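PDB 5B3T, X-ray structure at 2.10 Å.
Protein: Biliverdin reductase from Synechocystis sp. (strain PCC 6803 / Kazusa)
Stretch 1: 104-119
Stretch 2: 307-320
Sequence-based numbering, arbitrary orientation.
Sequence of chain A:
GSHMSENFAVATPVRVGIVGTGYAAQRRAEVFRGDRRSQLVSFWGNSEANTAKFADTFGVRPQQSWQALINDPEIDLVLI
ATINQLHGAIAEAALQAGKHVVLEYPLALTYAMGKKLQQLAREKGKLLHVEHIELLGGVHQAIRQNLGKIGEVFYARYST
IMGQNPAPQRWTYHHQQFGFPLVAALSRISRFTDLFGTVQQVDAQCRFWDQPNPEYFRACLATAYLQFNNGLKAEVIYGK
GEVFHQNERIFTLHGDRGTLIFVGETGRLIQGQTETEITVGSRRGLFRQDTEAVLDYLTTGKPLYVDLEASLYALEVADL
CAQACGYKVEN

Stretch 1 (104-119) EYPLALTYAMGKKLQQ
Stretch 2 (307-320) DLEASLYALEVADL

Two nearly antiparallel helices pack through a leucine-rich seam, with one backbone-to-carboxylate hydrogen bond fixing the end where the first helix begins. Residues 104-110 run extended or in turns, with a cis peptide before Pro 106, and helix 111-119 follows; its axis passes 9.5 Å from that of helix 309-320, at 160° between N-to-C directions. The register pairs Thr 110 with Asp 319, Tyr 111 with Leu 315 (CA to CA 5.7 Å), Gly 114 with Leu 312 and Gln 118 with Leu 308.

Close approach depends on Gly 114: its CA lies 4.1 Å from Leu 315 CD2, and a CB there would clash with that methyl. Leu 315 (chi1 t, chi2 p) also brings CD2 to 3.2 Å from Thr 110 O. Leu 312 (m, t) is a knob among Tyr 111, Gly 114, Lys 115 and Gln 118. In return Tyr 111 (chi1 t) sits among Leu 312, Leu 315, Glu 316 and Asp 319, its ring edge meeting Leu 312 O, which lies 3.5 Å from Tyr 111 CD1.

At the helix start, Thr 110 (chi1 p) caps through OG1, which accepts from Met 113 N at 3.1 Å. Tyr 111 N, free of any i-4 helical acceptor, donates instead to Asp 319 OD2 at 2.8 Å, so the opposing helix supplies a carboxylate to the first turn.

Before the helix, Leu 107 (t, p) extends the apolar seam, its CD2 3.9 Å from Leu 312 CD2. Tyr 105 (chi1 t) lays its ring edge near Ser 311 O, 3.6 Å from CE1; a water links its OH (2.5 Å) to Ala 314 O (2.9 Å).

At the far end, Gln 118 CB (chi1 and chi2 t) packs 3.6 Å from Leu 308 CD2, while Lys 115 NZ donates to Gln 118 OE1 at 2.9 Å, so the amide oxygen of Gln 118 has a donor although OE1 lies 3.8 Å from Leu 312 CD1.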

ATOM      1  N   GLU A 104       4.313   1.554   4.674  1.00 13.77           N
ATOM      2  CA  GLU A 104       3.375   1.600   3.567  1.00 14.92           C
ATOM      3  C   GLU A 104       3.085   0.163   3.159  1.00 16.05           C
ATOM      4  O   GLU A 104       4.016  -0.620   2.949  1.00 15.89           O
ATOM      5  CB  GLU A 104       3.955   2.391   2.393  1.00 14.41           C
ATOM      6  CG  GLU A 104       2.991   2.590   1.230  1.00 15.07           C
ATOM      7  CD  GLU A 104       1.883   3.581   1.546  1.00 17.41           C
ATOM      8  OE1 GLU A 104       1.986   4.286   2.573  1.00 17.76           O
ATOM      9  OE2 GLU A 104       0.914   3.662   0.764  1.00 19.13           O
ATOM     10  N   TYR A 105       1.805  -0.193   3.094  1.00 14.87           N
ATOM     11  CA  TYR A 105       1.394  -1.545   2.722  1.00 15.35           C
ATOM     12  C   TYR A 105       2.146  -1.975   1.459  1.00 14.91           C
ATOM     13  O   TYR A 105       2.299  -1.177   0.540  1.00 15.16           O
ATOM     14  CB  TYR A 105      -0.119  -1.599   2.506  1.00 14.78           C
ATOM     15  CG  TYR A 105      -0.667  -2.997   2.390  1.00 14.53           C
ATOM     16  CD1 TYR A 105      -1.005  -3.726   3.524  1.00 14.03           C
ATOM     17  CD2 TYR A 105      -0.835  -3.598   1.149  1.00 14.06           C
ATOM     18  CE1 TYR A 105      -1.500  -5.009   3.423  1.00 15.50           C
ATOM     19  CE2 TYR A 105      -1.327  -4.883   1.040  1.00 14.66           C
ATOM     20  CZ  TYR A 105      -1.660  -5.583   2.178  1.00 14.56           C
ATOM     21  OH  TYR A 105      -2.153  -6.863   2.073  1.00 12.66           O
ATOM     22  N   PRO A 106       2.612  -3.236   1.397  1.00 14.38           N
ATOM     23  CA  PRO A 106       2.322  -4.443   2.183  1.00 13.31           C
ATOM     24  C   PRO A 106       2.909  -4.520   3.587  1.00 15.77           C
ATOM     25  O   PRO A 106       3.933  -3.907   3.893  1.00 13.77           O
ATOM     26  CB  PRO A 106       2.926  -5.551   1.323  1.00 14.70           C
ATOM     27  CG  PRO A 106       4.109  -4.900   0.706  1.00 14.24           C
ATOM     28  CD  PRO A 106       3.689  -3.480   0.421  1.00 14.17           C
ATOM     29  N   LEU A 107       2.242  -5.312   4.430  1.00 15.02           N
ATOM     30  CA  LEU A 107       2.738  -5.597   5.770  1.00 16.04           C
ATOM     31  C   LEU A 107       3.707  -6.775   5.765  1.00 15.54           C
ATOM     32  O   LEU A 107       4.746  -6.728   6.434  1.00 15.55           O
ATOM     33  CB  LEU A 107       1.560  -5.871   6.709  1.00 16.63           C
ATOM     34  CG  LEU A 107       1.805  -6.577   8.046  1.00 15.47           C
ATOM     35  CD1 LEU A 107       2.728  -5.760   8.937  1.00 16.83           C
ATOM     36  CD2 LEU A 107       0.473  -6.834   8.744  1.00 18.55           C
ATOM     37  N   ALA A 108       3.390  -7.830   5.019  1.00 14.79           N
ATOM     38  CA  ALA A 108       4.213  -9.036   4.987  1.00 15.97           C
ATOM     39  C   ALA A 108       3.790  -9.874   3.785  1.00 16.32           C
ATOM     40  O   ALA A 108       2.845  -9.533   3.064  1.00 15.64           O
ATOM     41  CB  ALA A 108       4.090  -9.830   6.289  1.00 16.10           C
ATOM     42  N   LEU A 109       4.498 -10.986   3.581  1.00 16.82           N
ATOM     43  CA  LEU A 109       4.222 -11.864   2.449  1.00 17.53           C
ATOM     44  C   LEU A 109       3.068 -12.822   2.724  1.00 19.48           C
ATOM     45  O   LEU A 109       2.398 -13.260   1.782  1.00 17.80           O
ATOM     46  CB  LEU A 109       5.479 -12.657   2.084  1.00 17.12           C
ATOM     47  CG  LEU A 109       6.646 -11.864   1.492  1.00 18.30           C
ATOM     48  CD1 LEU A 109       7.922 -12.694   1.507  1.00 20.88           C
ATOM     49  CD2 LEU A 109       6.309 -11.421   0.077  1.00 17.22           C
ATOM     50  N   THR A 110       2.833 -13.175   3.987  1.00 17.90           N
ATOM     51  CA  THR A 110       1.770 -14.104   4.346  1.00 17.67           C
ATOM     52  C   THR A 110       1.053 -13.596   5.587  1.00 18.27           C
ATOM     53  O   THR A 110       1.612 -12.832   6.377  1.00 16.51           O
ATOM     54  CB  THR A 110       2.299 -15.524   4.620  1.00 18.54           C
ATOM     55  OG1 THR A 110       3.057 -15.528   5.836  1.00 19.89           O
ATOM     56  CG2 THR A 110       3.180 -16.015   3.481  1.00 20.03           C
ATOM     57  N   TYR A 111      -0.197 -14.039   5.748  1.00 18.82           N
ATOM     58  CA  TYR A 111      -0.967 -13.711   6.945  1.00 18.50           C
ATOM     59  C   TYR A 111      -0.232 -14.139   8.208  1.00 17.30           C
ATOM     60  O   TYR A 111      -0.230 -13.416   9.212  1.00 18.21           O
ATOM     61  CB  TYR A 111      -2.344 -14.376   6.867  1.00 19.08           C
ATOM     62  CG  TYR A 111      -3.305 -14.000   7.973  1.00 19.28           C
ATOM     63  CD1 TYR A 111      -4.080 -12.852   7.885  1.00 18.81           C
ATOM     64  CD2 TYR A 111      -3.453 -14.807   9.094  1.00 19.02           C
ATOM     65  CE1 TYR A 111      -4.966 -12.509   8.890  1.00 19.89           C
ATOM     66  CE2 TYR A 111      -4.340 -14.473  10.103  1.00 20.09           C
ATOM     67  CZ  TYR A 111      -5.092 -13.323   9.998  1.00 20.22           C
ATOM     68  OH  TYR A 111      -5.971 -12.990  11.001  1.00 22.10           O
ATOM     69  N   ALA A 112       0.409 -15.311   8.172  1.00 17.74           N
ATOM     70  CA  ALA A 112       1.132 -15.806   9.340  1.00 18.46           C
ATOM     71  C   ALA A 112       2.262 -14.865   9.738  1.00 17.48           C
ATOM     72  O   ALA A 112       2.464 -14.595  10.927  1.00 17.23           O
ATOM     73  CB  ALA A 112       1.676 -17.208   9.063  1.00 19.38           C
ATOM     74  N   MET A 113       3.015 -14.359   8.758  1.00 17.35           N
ATOM     75  CA  MET A 113       4.068 -13.399   9.071  1.00 17.10           C
ATOM     76  C   MET A 113       3.483 -12.100   9.610  1.00 17.60           C
ATOM     77  O   MET A 113       4.015 -11.521  10.565  1.00 16.10           O
ATOM     78  CB  MET A 113       4.926 -13.136   7.835  1.00 18.76           C
ATOM     79  CG  MET A 113       6.085 -12.185   8.082  1.00 18.19           C
ATOM     80  SD  MET A 113       7.244 -12.804   9.317  1.00 25.61           S
ATOM     81  CE  MET A 113       8.674 -11.776   8.985  1.00 21.84           C
ATOM     82  N   GLY A 114       2.380 -11.632   9.019  1.00 16.85           N
ATOM     83  CA  GLY A 114       1.735 -10.434   9.529  1.00 15.94           C
ATOM     84  C   GLY A 114       1.277 -10.588  10.966  1.00 17.76           C
ATOM     85  O   GLY A 114       1.384  -9.654  11.765  1.00 16.66           O
ATOM     86  N   LYS A 115       0.768 -11.770  11.316  1.00 17.52           N
ATOM     87  CA  LYS A 115       0.373 -12.023  12.698  1.00 19.72           C
ATOM     88  C   LYS A 115       1.592 -12.153  13.602  1.00 18.91           C
ATOM     89  O   LYS A 115       1.571 -11.694  14.750  1.00 19.78           O
ATOM     90  CB  LYS A 115      -0.490 -13.281  12.771  1.00 18.45           C
ATOM     91  CG  LYS A 115      -1.789 -13.177  11.996  1.00 19.94           C
ATOM     92  CD  LYS A 115      -2.748 -12.197  12.648  1.00 19.21           C
ATOM     93  CE  LYS A 115      -3.325 -12.777  13.928  1.00 20.52           C
ATOM     94  NZ  LYS A 115      -4.168 -11.793  14.655  1.00 20.95           N
ATOM     95  N   LYS A 116       2.660 -12.782  13.103  1.00 17.10           N
ATOM     96  CA  LYS A 116       3.893 -12.880  13.878  1.00 20.49           C
ATOM     97  C   LYS A 116       4.473 -11.500  14.156  1.00 19.42           C
ATOM     98  O   LYS A 116       5.015 -11.253  15.241  1.00 19.80           O
ATOM     99  CB  LYS A 116       4.904 -13.756  13.137  1.00 19.69           C
ATOM    100  CG  LYS A 116       6.212 -13.981  13.883  1.00 23.76           C
ATOM    101  CD  LYS A 116       7.153 -14.866  13.078  1.00 25.77           C
ATOM    102  CE  LYS A 116       8.457 -15.108  13.819  1.00 32.00           C
ATOM    103  NZ  LYS A 116       9.371 -16.005  13.058  1.00 37.48           N
ATOM    104  N   LEU A 117       4.357 -10.583  13.193  1.00 19.60           N
ATOM    105  CA  LEU A 117       4.803  -9.210  13.413  1.00 18.26           C
ATOM    106  C   LEU A 117       3.926  -8.501  14.437  1.00 18.54           C
ATOM    107  O   LEU A 117       4.429  -7.742  15.274  1.00 18.45           O
ATOM    108  CB  LEU A 117       4.800  -8.434  12.094  1.00 15.92           C
ATOM    109  CG  LEU A 117       5.804  -8.842  11.020  1.00 16.52           C
ATOM    110  CD1 LEU A 117       5.555  -8.065   9.735  1.00 16.30           C
ATOM    111  CD2 LEU A 117       7.207  -8.606  11.524  1.00 16.94           C
ATOM    112  N   GLN A 118       2.612  -8.718  14.367  1.00 17.69           N
ATOM    113  CA  GLN A 118       1.694  -8.093  15.313  1.00 20.90           C
ATOM    114  C   GLN A 118       1.995  -8.538  16.740  1.00 21.33           C
ATOM    115  O   GLN A 118       2.054  -7.716  17.661  1.00 23.61           O
ATOM    116  CB  GLN A 118       0.255  -8.436  14.928  1.00 20.30           C
ATOM    117  CG  GLN A 118      -0.806  -7.935  15.887  1.00 23.78           C
ATOM    118  CD  GLN A 118      -2.170  -8.522  15.580  1.00 24.67           C
ATOM    119  OE1 GLN A 118      -2.294  -9.715  15.296  1.00 22.23           O
ATOM    120  NE2 GLN A 118      -3.200  -7.686  15.627  1.00 24.69           N
ATOM    121  N   GLN A 119       2.193  -9.843  16.936  1.00 23.16           N
ATOM    122  CA  GLN A 119       2.524 -10.359  18.261  1.00 24.98           C
ATOM    123  C   GLN A 119       3.871  -9.832  18.741  1.00 25.14           C
ATOM    124  O   GLN A 119       4.023  -9.469  19.913  1.00 24.24           O
ATOM    125  CB  GLN A 119       2.522 -11.888  18.235  1.00 24.93           C
ATOM    126  CG  GLN A 119       2.857 -12.548  19.567  1.00 30.79           C
ATOM    127  CD  GLN A 119       1.943 -12.105  20.691  1.00 32.89           C
ATOM    128  OE1 GLN A 119       2.404 -11.697  21.756  1.00 38.64           O
ATOM    129  NE2 GLN A 119       0.639 -12.187  20.460  1.00 34.03           N
ATOM    130  N   ASP A 307      -6.200   0.697  13.029  1.00 26.87           N
ATOM    131  CA  ASP A 307      -5.626  -0.474  13.672  1.00 27.74           C
ATOM    132  C   ASP A 307      -5.144  -1.440  12.598  1.00 25.12           C
ATOM    133  O   ASP A 307      -5.510  -1.336  11.424  1.00 25.56           O
ATOM    134  CB  ASP A 307      -6.628  -1.150  14.623  1.00 28.53           C
ATOM    135  CG  ASP A 307      -7.577  -2.098  13.913  1.00 28.42           C
ATOM    136  OD1 ASP A 307      -8.091  -1.753  12.827  1.00 30.74           O
ATOM    137  OD2 ASP A 307      -7.812  -3.198  14.453  1.00 37.44           O
ATOM    138  N   LEU A 308      -4.310  -2.393  13.020  1.00 21.96           N
ATOM    139  CA  LEU A 308      -3.659  -3.300  12.082  1.00 23.05           C
ATOM    140  C   LEU A 308      -4.641  -4.231  11.379  1.00 22.42           C
ATOM    141  O   LEU A 308      -4.275  -4.849  10.373  1.00 20.49           O
ATOM    142  CB  LEU A 308      -2.602  -4.126  12.817  1.00 20.76           C
ATOM    143  CG  LEU A 308      -1.481  -4.737  11.976  1.00 22.11           C
ATOM    144  CD1 LEU A 308      -0.652  -3.641  11.325  1.00 19.39           C
ATOM    145  CD2 LEU A 308      -0.610  -5.640  12.830  1.00 22.40           C
ATOM    146  N   GLU A 309      -5.878  -4.335  11.875  1.00 21.45           N
ATOM    147  CA  GLU A 309      -6.800  -5.346  11.368  1.00 22.85           C
ATOM    148  C   GLU A 309      -7.123  -5.147   9.893  1.00 20.61           C
ATOM    149  O   GLU A 309      -7.318  -6.128   9.167  1.00 18.15           O
ATOM    150  CB  GLU A 309      -8.086  -5.344  12.195  1.00 23.68           C
ATOM    151  CG  GLU A 309      -9.051  -6.447  11.819  1.00 25.74           C
ATOM    152  CD  GLU A 309      -8.365  -7.790  11.676  1.00 30.30           C
ATOM    153  OE1 GLU A 309      -7.626  -8.191  12.603  1.00 27.58           O
ATOM    154  OE2 GLU A 309      -8.555  -8.442  10.627  1.00 25.71           O
ATOM    155  N   ALA A 310      -7.183  -3.898   9.428  1.00 19.39           N
ATOM    156  CA  ALA A 310      -7.505  -3.652   8.026  1.00 19.74           C
ATOM    157  C   ALA A 310      -6.411  -4.179   7.105  1.00 17.67           C
ATOM    158  O   ALA A 310      -6.704  -4.763   6.055  1.00 18.00           O
ATOM    159  CB  ALA A 310      -7.733  -2.161   7.791  1.00 19.74           C
ATOM    160  N   SER A 311      -5.145  -3.981   7.479  1.00 17.29           N
ATOM    161  CA  SER A 311      -4.050  -4.504   6.670  1.00 16.80           C
ATOM    162  C   SER A 311      -3.925  -6.016   6.807  1.00 17.54           C
ATOM    163  O   SER A 311      -3.500  -6.688   5.859  1.00 14.78           O
ATOM    164  CB  SER A 311      -2.737  -3.827   7.058  1.00 17.54           C
ATOM    165  OG  SER A 311      -2.781  -2.442   6.767  1.00 17.76           O
ATOM    166  N   LEU A 312      -4.282  -6.566   7.971  1.00 16.78           N
ATOM    167  CA  LEU A 312      -4.268  -8.015   8.133  1.00 16.65           C
ATOM    168  C   LEU A 312      -5.310  -8.679   7.245  1.00 15.76           C
ATOM    169  O   LEU A 312      -5.058  -9.748   6.678  1.00 15.22           O
ATOM    170  CB  LEU A 312      -4.497  -8.396   9.594  1.00 17.21           C
ATOM    171  CG  LEU A 312      -3.302  -8.301  10.543  1.00 19.48           C
ATOM    172  CD1 LEU A 312      -3.745  -8.585  11.969  1.00 19.75           C
ATOM    173  CD2 LEU A 312      -2.202  -9.262  10.116  1.00 19.02           C
ATOM    174  N   TYR A 313      -6.489  -8.065   7.109  1.00 15.48           N
ATOM    175  CA  TYR A 313      -7.511  -8.668   6.261  1.00 17.73           C
ATOM    176  C   TYR A 313      -7.135  -8.566   4.789  1.00 14.87           C
ATOM    177  O   TYR A 313      -7.354  -9.511   4.023  1.00 14.52           O
ATOM    178  CB  TYR A 313      -8.877  -8.028   6.497  1.00 17.04           C
ATOM    179  CG  TYR A 313      -9.943  -8.742   5.702  1.00 18.09           C
ATOM    180  CD1 TYR A 313     -10.182 -10.094   5.906  1.00 17.33           C
ATOM    181  CD2 TYR A 313     -10.681  -8.085   4.726  1.00 17.40           C
ATOM    182  CE1 TYR A 313     -11.135 -10.769   5.181  1.00 17.00           C
ATOM    183  CE2 TYR A 313     -11.644  -8.757   3.989  1.00 17.89           C
ATOM    184  CZ  TYR A 313     -11.863 -10.100   4.225  1.00 18.66           C
ATOM    185  OH  TYR A 313     -12.812 -10.783   3.503  1.00 19.36           O
ATOM    186  N   ALA A 314      -6.584  -7.421   4.375  1.00 14.64           N
ATOM    187  CA  ALA A 314      -6.082  -7.296   3.011  1.00 14.79           C
ATOM    188  C   ALA A 314      -5.042  -8.369   2.720  1.00 16.11           C
ATOM    189  O   ALA A 314      -4.996  -8.921   1.614  1.00 13.86           O
ATOM    190  CB  ALA A 314      -5.496  -5.900   2.795  1.00 15.31           C
ATOM    191  N   LEU A 315      -4.210  -8.684   3.713  1.00 14.60           N
ATOM    192  CA  LEU A 315      -3.243  -9.766   3.573  1.00 14.42           C
ATOM    193  C   LEU A 315      -3.943 -11.113   3.441  1.00 15.20           C
ATOM    194  O   LEU A 315      -3.532 -11.958   2.638  1.00 16.86           O
ATOM    195  CB  LEU A 315      -2.289  -9.747   4.769  1.00 17.20           C
ATOM    196  CG  LEU A 315      -1.086 -10.686   4.863  1.00 18.64           C
ATOM    197  CD1 LEU A 315      -0.362 -10.822   3.530  1.00 16.28           C
ATOM    198  CD2 LEU A 315      -0.141 -10.168   5.945  1.00 16.78           C
ATOM    199  N   GLU A 316      -5.012 -11.328   4.214  1.00 15.68           N
ATOM    200  CA  GLU A 316      -5.779 -12.565   4.088  1.00 15.70           C
ATOM    201  C   GLU A 316      -6.380 -12.698   2.695  1.00 16.15           C
ATOM    202  O   GLU A 316      -6.340 -13.779   2.094  1.00 15.62           O
ATOM    203  CB  GLU A 316      -6.878 -12.623   5.152  1.00 16.54           C
ATOM    204  CG  GLU A 316      -7.817 -13.815   5.001  1.00 18.70           C
ATOM    205  CD  GLU A 316      -8.913 -13.849   6.056  1.00 18.33           C
ATOM    206  OE1 GLU A 316      -8.701 -13.304   7.159  1.00 20.10           O
ATOM    207  OE2 GLU A 316      -9.988 -14.422   5.780  1.00 22.66           O
ATOM    208  N   VAL A 317      -6.938 -11.609   2.164  1.00 13.99           N
ATOM    209  CA  VAL A 317      -7.526 -11.647   0.827  1.00 15.56           C
ATOM    210  C   VAL A 317      -6.462 -11.965  -0.217  1.00 15.11           C
ATOM    211  O   VAL A 317      -6.715 -12.704  -1.176  1.00 15.83           O
ATOM    212  CB  VAL A 317      -8.242 -10.318   0.523  1.00 14.92           C
ATOM    213  CG1 VAL A 317      -8.697 -10.276  -0.927  1.00 14.30           C
ATOM    214  CG2 VAL A 317      -9.424 -10.131   1.458  1.00 15.42           C
ATOM    215  N   ALA A 318      -5.255 -11.419  -0.045  1.00 15.06           N
ATOM    216  CA  ALA A 318      -4.177 -11.694  -0.991  1.00 16.15           C
ATOM    217  C   ALA A 318      -3.746 -13.155  -0.934  1.00 15.98           C
ATOM    218  O   ALA A 318      -3.514 -13.779  -1.975  1.00 17.15           O
ATOM    219  CB  ALA A 318      -2.990 -10.770  -0.719  1.00 14.25           C
ATOM    220  N   ASP A 319      -3.626 -13.716   0.273  1.00 16.25           N
ATOM    221  CA  ASP A 319      -3.337 -15.143   0.402  1.00 17.74           C
ATOM    222  C   ASP A 319      -4.402 -15.981  -0.289  1.00 16.33           C
ATOM    223  O   ASP A 319      -4.088 -16.947  -0.993  1.00 16.62           O
ATOM    224  CB  ASP A 319      -3.234 -15.538   1.876  1.00 16.49           C
ATOM    225  CG  ASP A 319      -2.012 -14.959   2.553  1.00 20.47           C
ATOM    226  OD1 ASP A 319      -1.099 -14.498   1.842  1.00 19.66           O
ATOM    227  OD2 ASP A 319      -1.953 -14.990   3.801  1.00 20.84           O
ATOM    228  N   LEU A 320      -5.673 -15.625  -0.093  1.00 15.80           N
ATOM    229  CA  LEU A 320      -6.762 -16.393  -0.686  1.00 17.50           C
ATOM    230  C   LEU A 320      -6.711 -16.350  -2.210  1.00 17.96           C
ATOM    231  O   LEU A 320      -6.916 -17.373  -2.874  1.00 17.85           O
ATOM    232  CB  LEU A 320      -8.105 -15.868  -0.177  1.00 17.75           C
ATOM    233  CG  LEU A 320      -8.391 -16.182   1.291  1.00 20.72           C
ATOM    234  CD1 LEU A 320      -9.612 -15.426   1.789  1.00 19.97           C
ATOM    235  CD2 LEU A 320      -8.578 -17.678   1.458  1.00 21.80           C
TER
HETATM  236  O   HOH W   1      -3.310  -7.318  -0.130  1.00 14.37           O